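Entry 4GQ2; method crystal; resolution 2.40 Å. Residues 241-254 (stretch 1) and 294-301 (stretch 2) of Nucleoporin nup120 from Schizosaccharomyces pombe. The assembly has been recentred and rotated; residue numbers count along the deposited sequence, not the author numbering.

Stretch 1, residues 241-254: MIFLSTYNVLVMLS
Stretch 2, residues 294-301: TNSFIALY

Stretch 1 is a β-hairpin: the strand that enters through Met241 and Ile242 pairs with the strand 249–254 through reciprocal hydrogen bonds from Ile242 N to Val251 O and from Val251 N to Ile242 O (both 2.8 Å), and by Leu244 N to Val249 O (3.0 Å). The connecting turn contains a cis peptide before Thr246. Stretch 2 reaches extended conformation at Phe297 and packs against the hairpin through side chains: the CA atoms of Val251 and Ile298 lie 8.9 Å apart and those of Leu253 and Leu300 9.2 Å, too far for backbone pairing, whereas those of Leu244 and Asn295 close to 5.6 Å.

Ile298 (chi1 m, chi2 t) points toward the hairpin and is the hub of the apolar contact. Its CD1 lies 3.8 Å from Val251 CG2 (chi1 t) and 4.4 Å from Leu244 CD1 (m, t), while its CG1 is 4.5 Å from Ile242 CD1 (p, t). Alternation along the strand turns Phe297 and Ala299 away. Leu300 leaves its backbone sideways, but its t, p rotamer brings CD1 within 3.7 Å of CD2 of Leu253, also t, p.

Near the turn, Leu244 CB meets Asn295 CB at 4.1 Å. Tyr247 (chi1 −41°, chi2 −45°) points toward stretch 2, placing OH 3.4 Å from Ser296 OG (chi1 t) in a weak hydrogen bond; Ser296 CA lies at the ring edge.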

ATOM      1  N   MET A 241      21.801 -18.045 -34.639  1.00 59.19           N
ATOM      2  CA  MET A 241      21.265 -19.384 -34.915  1.00 60.06           C
ATOM      3  C   MET A 241      20.069 -19.760 -34.042  1.00 56.01           C
ATOM      4  O   MET A 241      20.012 -19.399 -32.863  1.00 58.31           O
ATOM      5  CB  MET A 241      22.356 -20.464 -34.829  1.00 62.25           C
ATOM      6  CG  MET A 241      23.110 -20.542 -33.509  1.00 58.56           C
ATOM      7  SD  MET A 241      24.062 -22.071 -33.382  1.00 58.38           S
ATOM      8  CE  MET A 241      24.913 -21.831 -31.827  1.00 51.22           C
ATOM      9  N   ILE A 242      19.122 -20.481 -34.642  1.00 48.42           N
ATOM     10  CA  ILE A 242      17.917 -20.947 -33.950  1.00 55.45           C
ATOM     11  C   ILE A 242      17.585 -22.405 -34.276  1.00 61.55           C
ATOM     12  O   ILE A 242      17.767 -22.866 -35.402  1.00 64.83           O
ATOM     13  CB  ILE A 242      16.679 -20.059 -34.236  1.00 52.56           C
ATOM     14  CG1 ILE A 242      16.515 -19.807 -35.740  1.00 57.21           C
ATOM     15  CG2 ILE A 242      16.766 -18.745 -33.469  1.00 51.98           C
ATOM     16  CD1 ILE A 242      15.128 -19.350 -36.147  1.00 54.51           C
ATOM     17  N   PHE A 243      17.096 -23.115 -33.267  1.00 62.54           N
ATOM     18  CA  PHE A 243      16.703 -24.507 -33.392  1.00 55.74           C
ATOM     19  C   PHE A 243      15.199 -24.607 -33.628  1.00 58.50           C
ATOM     20  O   PHE A 243      14.419 -23.926 -32.966  1.00 60.61           O
ATOM     21  CB  PHE A 243      17.103 -25.265 -32.121  1.00 57.14           C
ATOM     22  CG  PHE A 243      16.455 -26.616 -31.978  1.00 59.68           C
ATOM     23  CD1 PHE A 243      16.744 -27.648 -32.871  1.00 49.23           C
ATOM     24  CD2 PHE A 243      15.564 -26.864 -30.935  1.00 60.64           C
ATOM     25  CE1 PHE A 243      16.156 -28.899 -32.724  1.00 59.69           C
ATOM     26  CE2 PHE A 243      14.968 -28.111 -30.787  1.00 59.78           C
ATOM     27  CZ  PHE A 243      15.266 -29.131 -31.681  1.00 55.95           C
ATOM     28  N   LEU A 244      14.805 -25.456 -34.577  1.00 60.68           N
ATOM     29  CA  LEU A 244      13.396 -25.662 -34.910  1.00 62.67           C
ATOM     30  C   LEU A 244      12.999 -27.121 -34.717  1.00 77.94           C
ATOM     31  O   LEU A 244      13.854 -27.998 -34.645  1.00 78.47           O
ATOM     32  CB  LEU A 244      13.110 -25.243 -36.355  1.00 57.46           C
ATOM     33  CG  LEU A 244      13.667 -23.928 -36.909  1.00 67.43           C
ATOM     34  CD1 LEU A 244      13.322 -23.810 -38.385  1.00 67.18           C
ATOM     35  CD2 LEU A 244      13.153 -22.715 -36.148  1.00 71.35           C
ATOM     36  N   SER A 245      11.693 -27.365 -34.618  1.00 90.26           N
ATOM     37  CA  SER A 245      11.121 -28.718 -34.568  1.00 87.97           C
ATOM     38  C   SER A 245       9.627 -28.665 -34.957  1.00 87.95           C
ATOM     39  O   SER A 245       9.016 -27.606 -34.864  1.00105.67           O
ATOM     40  CB  SER A 245      11.357 -29.386 -33.201  1.00 77.86           C
ATOM     41  OG  SER A 245      11.684 -28.440 -32.195  1.00 76.26           O
ATOM     42  N   THR A 246       9.026 -29.775 -35.394  1.00 84.08           N
ATOM     43  CA  THR A 246       9.642 -31.103 -35.410  1.00106.53           C
ATOM     44  C   THR A 246      10.425 -31.369 -36.703  1.00 97.24           C
ATOM     45  O   THR A 246      10.400 -32.477 -37.252  1.00 90.81           O
ATOM     46  CB  THR A 246       8.606 -32.228 -35.138  1.00121.99           C
ATOM     47  OG1 THR A 246       7.515 -31.713 -34.363  1.00127.68           O
ATOM     48  CG2 THR A 246       9.248 -33.400 -34.384  1.00 97.34           C
ATOM     49  N   TYR A 247      11.102 -30.330 -37.188  1.00 79.77           N
ATOM     50  CA  TYR A 247      12.198 -30.503 -38.126  1.00 76.14           C
ATOM     51  C   TYR A 247      13.453 -30.547 -37.277  1.00 76.91           C
ATOM     52  O   TYR A 247      13.758 -29.576 -36.585  1.00 93.80           O
ATOM     53  CB  TYR A 247      12.297 -29.331 -39.106  1.00 74.91           C
ATOM     54  CG  TYR A 247      10.987 -28.799 -39.636  1.00 71.81           C
ATOM     55  CD1 TYR A 247       9.979 -29.657 -40.076  1.00 77.30           C
ATOM     56  CD2 TYR A 247      10.771 -27.430 -39.729  1.00 69.94           C
ATOM     57  CE1 TYR A 247       8.783 -29.163 -40.569  1.00 77.26           C
ATOM     58  CE2 TYR A 247       9.583 -26.926 -40.229  1.00 75.16           C
ATOM     59  CZ  TYR A 247       8.591 -27.795 -40.643  1.00 78.10           C
ATOM     60  OH  TYR A 247       7.410 -27.292 -41.138  1.00 77.61           O
ATOM     61  N   ASN A 248      14.178 -31.660 -37.306  1.00 70.45           N
ATOM     62  CA  ASN A 248      15.453 -31.738 -36.599  1.00 78.97           C
ATOM     63  C   ASN A 248      16.469 -30.824 -37.301  1.00 73.69           C
ATOM     64  O   ASN A 248      17.431 -31.282 -37.921  1.00 88.12           O
ATOM     65  CB  ASN A 248      15.938 -33.191 -36.518  1.00 84.59           C
ATOM     66  CG  ASN A 248      16.873 -33.436 -35.343  1.00 95.94           C
ATOM     67  OD1 ASN A 248      16.998 -32.605 -34.440  1.00 96.31           O
ATOM     68  ND2 ASN A 248      17.534 -34.589 -35.351  1.00103.52           N
ATOM     69  N   VAL A 249      16.234 -29.520 -37.182  1.00 63.33           N
ATOM     70  CA  VAL A 249      16.853 -28.518 -38.047  1.00 71.16           C
ATOM     71  C   VAL A 249      17.402 -27.315 -37.278  1.00 71.34           C
ATOM     72  O   VAL A 249      16.792 -26.843 -36.316  1.00 78.06           O
ATOM     73  CB  VAL A 249      15.839 -28.046 -39.119  1.00 72.62           C
ATOM     74  CG1 VAL A 249      16.099 -26.613 -39.562  1.00 69.95           C
ATOM     75  CG2 VAL A 249      15.837 -29.003 -40.303  1.00 76.95           C
ATOM     76  N   LEU A 250      18.560 -26.837 -37.722  1.00 69.93           N
ATOM     77  CA  LEU A 250      19.178 -25.628 -37.199  1.00 57.43           C
ATOM     78  C   LEU A 250      19.192 -24.586 -38.311  1.00 58.28           C
ATOM     79  O   LEU A 250      19.569 -24.891 -39.442  1.00 67.77           O
ATOM     80  CB  LEU A 250      20.604 -25.935 -36.741  1.00 57.49           C
ATOM     81  CG  LEU A 250      21.210 -25.149 -35.576  1.00 63.77           C
ATOM     82  CD1 LEU A 250      20.548 -25.534 -34.259  1.00 55.09           C
ATOM     83  CD2 LEU A 250      22.709 -25.388 -35.503  1.00 52.18           C
ATOM     84  N   VAL A 251      18.745 -23.370 -38.006  1.00 60.06           N
ATOM     85  CA  VAL A 251      18.819 -22.261 -38.961  1.00 50.30           C
ATOM     86  C   VAL A 251      19.867 -21.267 -38.488  1.00 59.71           C
ATOM     87  O   VAL A 251      19.798 -20.763 -37.365  1.00 61.38           O
ATOM     88  CB  VAL A 251      17.461 -21.555 -39.171  1.00 51.23           C
ATOM     89  CG1 VAL A 251      17.614 -20.355 -40.099  1.00 48.04           C
ATOM     90  CG2 VAL A 251      16.439 -22.525 -39.744  1.00 58.16           C
ATOM     91  N   MET A 252      20.842 -21.001 -39.352  1.00 63.75           N
ATOM     92  CA  MET A 252      21.975 -20.154 -39.005  1.00 50.19           C
ATOM     93  C   MET A 252      22.165 -19.029 -40.012  1.00 52.01           C
ATOM     94  O   MET A 252      21.867 -19.183 -41.201  1.00 52.29           O
ATOM     95  CB  MET A 252      23.256 -20.986 -38.914  1.00 48.76           C
ATOM     96  CG  MET A 252      23.095 -22.304 -38.169  1.00 59.44           C
ATOM     97  SD  MET A 252      24.443 -23.469 -38.453  1.00 71.65           S
ATOM     98  CE  MET A 252      24.298 -23.791 -40.209  1.00 69.95           C
ATOM     99  N   LEU A 253      22.653 -17.897 -39.514  1.00 51.84           N
ATOM    100  CA  LEU A 253      23.089 -16.790 -40.345  1.00 44.20           C
ATOM    101  C   LEU A 253      24.582 -16.566 -40.135  1.00 55.06           C
ATOM    102  O   LEU A 253      25.062 -16.556 -38.994  1.00 55.56           O
ATOM    103  CB  LEU A 253      22.298 -15.522 -40.020  1.00 45.43           C
ATOM    104  CG  LEU A 253      22.606 -14.264 -40.835  1.00 48.95           C
ATOM    105  CD1 LEU A 253      22.526 -14.514 -42.336  1.00 55.79           C
ATOM    106  CD2 LEU A 253      21.657 -13.149 -40.440  1.00 48.65           C
ATOM    107  N   SER A 254      25.310 -16.396 -41.239  1.00 56.06           N
ATOM    108  CA  SER A 254      26.773 -16.285 -41.199  1.00 61.09           C
ATOM    109  C   SER A 254      27.261 -14.838 -41.241  1.00 54.20           C
ATOM    110  O   SER A 254      26.500 -13.932 -41.570  1.00 64.38           O
ATOM    111  CB  SER A 254      27.397 -17.079 -42.347  1.00 63.63           C
ATOM    112  OG  SER A 254      27.006 -16.544 -43.599  1.00 77.06           O
ATOM    113  N   THR A 294       3.885 -22.854 -35.168  1.00 98.16           N
ATOM    114  CA  THR A 294       4.427 -23.851 -36.082  1.00109.86           C
ATOM    115  C   THR A 294       5.834 -23.433 -36.464  1.00104.82           C
ATOM    116  O   THR A 294       6.010 -22.495 -37.240  1.00105.63           O
ATOM    117  CB  THR A 294       3.574 -23.994 -37.363  1.00127.95           C
ATOM    118  OG1 THR A 294       3.409 -22.710 -37.981  1.00117.99           O
ATOM    119  CG2 THR A 294       2.204 -24.597 -37.050  1.00122.23           C
ATOM    120  N   ASN A 295       6.833 -24.112 -35.902  1.00 99.93           N
ATOM    121  CA  ASN A 295       8.229 -23.840 -36.235  1.00 96.34           C
ATOM    122  C   ASN A 295       8.433 -24.066 -37.726  1.00 89.06           C
ATOM    123  O   ASN A 295       8.885 -25.129 -38.147  1.00 96.85           O
ATOM    124  CB  ASN A 295       9.184 -24.725 -35.423  1.00 97.22           C
ATOM    125  CG  ASN A 295       9.094 -24.479 -33.926  1.00102.16           C
ATOM    126  OD1 ASN A 295       8.722 -23.393 -33.477  1.00110.32           O
ATOM    127  ND2 ASN A 295       9.448 -25.492 -33.143  1.00102.25           N
ATOM    128  N   SER A 296       8.081 -23.053 -38.512  1.00 72.94           N
ATOM    129  CA  SER A 296       7.968 -23.183 -39.958  1.00 76.30           C
ATOM    130  C   SER A 296       8.226 -21.842 -40.642  1.00 78.99           C
ATOM    131  O   SER A 296       8.572 -21.796 -41.825  1.00 80.75           O
ATOM    132  CB  SER A 296       6.576 -23.718 -40.325  1.00 78.78           C
ATOM    133  OG  SER A 296       6.476 -24.042 -41.700  1.00 84.38           O
ATOM    134  N   PHE A 297       8.054 -20.756 -39.892  1.00 73.24           N
ATOM    135  CA  PHE A 297       8.336 -19.416 -40.398  1.00 68.83           C
ATOM    136  C   PHE A 297       9.526 -18.803 -39.677  1.00 68.34           C
ATOM    137  O   PHE A 297       9.791 -19.115 -38.518  1.00 66.24           O
ATOM    138  CB  PHE A 297       7.120 -18.506 -40.264  1.00 68.49           C
ATOM    139  CG  PHE A 297       5.925 -18.978 -41.032  1.00 72.34           C
ATOM    140  CD1 PHE A 297       5.729 -18.581 -42.347  1.00 78.73           C
ATOM    141  CD2 PHE A 297       4.984 -19.812 -40.435  1.00 79.94           C
ATOM    142  CE1 PHE A 297       4.619 -19.011 -43.057  1.00 84.10           C
ATOM    143  CE2 PHE A 297       3.872 -20.246 -41.139  1.00 81.25           C
ATOM    144  CZ  PHE A 297       3.690 -19.844 -42.452  1.00 79.36           C
ATOM    145  N   ILE A 298      10.235 -17.930 -40.383  1.00 61.53           N
ATOM    146  CA  ILE A 298      11.464 -17.333 -39.896  1.00 57.16           C
ATOM    147  C   ILE A 298      11.451 -15.851 -40.214  1.00 61.24           C
ATOM    148  O   ILE A 298      11.244 -15.462 -41.359  1.00 57.94           O
ATOM    149  CB  ILE A 298      12.702 -17.981 -40.561  1.00 64.97           C
ATOM    150  CG1 ILE A 298      12.922 -19.391 -40.016  1.00 66.56           C
ATOM    151  CG2 ILE A 298      13.956 -17.147 -40.332  1.00 59.34           C
ATOM    152  CD1 ILE A 298      13.585 -20.328 -40.999  1.00 76.68           C
ATOM    153  N   ALA A 299      11.669 -15.031 -39.191  1.00 61.24           N
ATOM    154  CA  ALA A 299      11.862 -13.608 -39.384  1.00 57.61           C
ATOM    155  C   ALA A 299      13.354 -13.299 -39.385  1.00 56.74           C
ATOM    156  O   ALA A 299      14.119 -13.878 -38.611  1.00 58.07           O
ATOM    157  CB  ALA A 299      11.141 -12.815 -38.308  1.00 58.89           C
ATOM    158  N   LEU A 300      13.754 -12.390 -40.268  1.00 55.36           N
ATOM    159  CA  LEU A 300      15.157 -12.058 -40.466  1.00 58.81           C
ATOM    160  C   LEU A 300      15.321 -10.550 -40.598  1.00 59.84           C
ATOM    161  O   LEU A 300      14.521  -9.888 -41.265  1.00 61.80           O
ATOM    162  CB  LEU A 300      15.712 -12.798 -41.694  1.00 63.82           C
ATOM    163  CG  LEU A 300      16.959 -12.300 -42.440  1.00 76.02           C
ATOM    164  CD1 LEU A 300      18.214 -12.332 -41.577  1.00 68.05           C
ATOM    165  CD2 LEU A 300      17.163 -13.114 -43.710  1.00 70.66           C
ATOM    166  N   TYR A 301      16.362 -10.026 -39.953  1.00 53.97           N
ATOM    167  CA  TYR A 301      16.606  -8.589 -39.868  1.00 58.19           C
ATOM    168  C   TYR A 301      17.749  -8.126 -40.760  1.00 56.75           C
ATOM    169  O   TYR A 301      18.803  -8.766 -40.812  1.00 51.99           O
ATOM    170  CB  TYR A 301      16.913  -8.194 -38.422  1.00 44.08           C
ATOM    171  CG  TYR A 301      17.188  -6.721 -38.220  1.00 44.23           C
ATOM    172  CD1 TYR A 301      16.220  -5.766 -38.525  1.00 43.72           C
ATOM    173  CD2 TYR A 301      18.408  -6.279 -37.695  1.00 54.61           C
ATOM    174  CE1 TYR A 301      16.459  -4.414 -38.329  1.00 43.33           C
ATOM    175  CE2 TYR A 301      18.652  -4.923 -37.487  1.00 49.63           C
ATOM    176  CZ  TYR A 301      17.672  -4.001 -37.808  1.00 44.48           C
ATOM    177  OH  TYR A 301      17.890  -2.663 -37.613  1.00 53.86           O
TER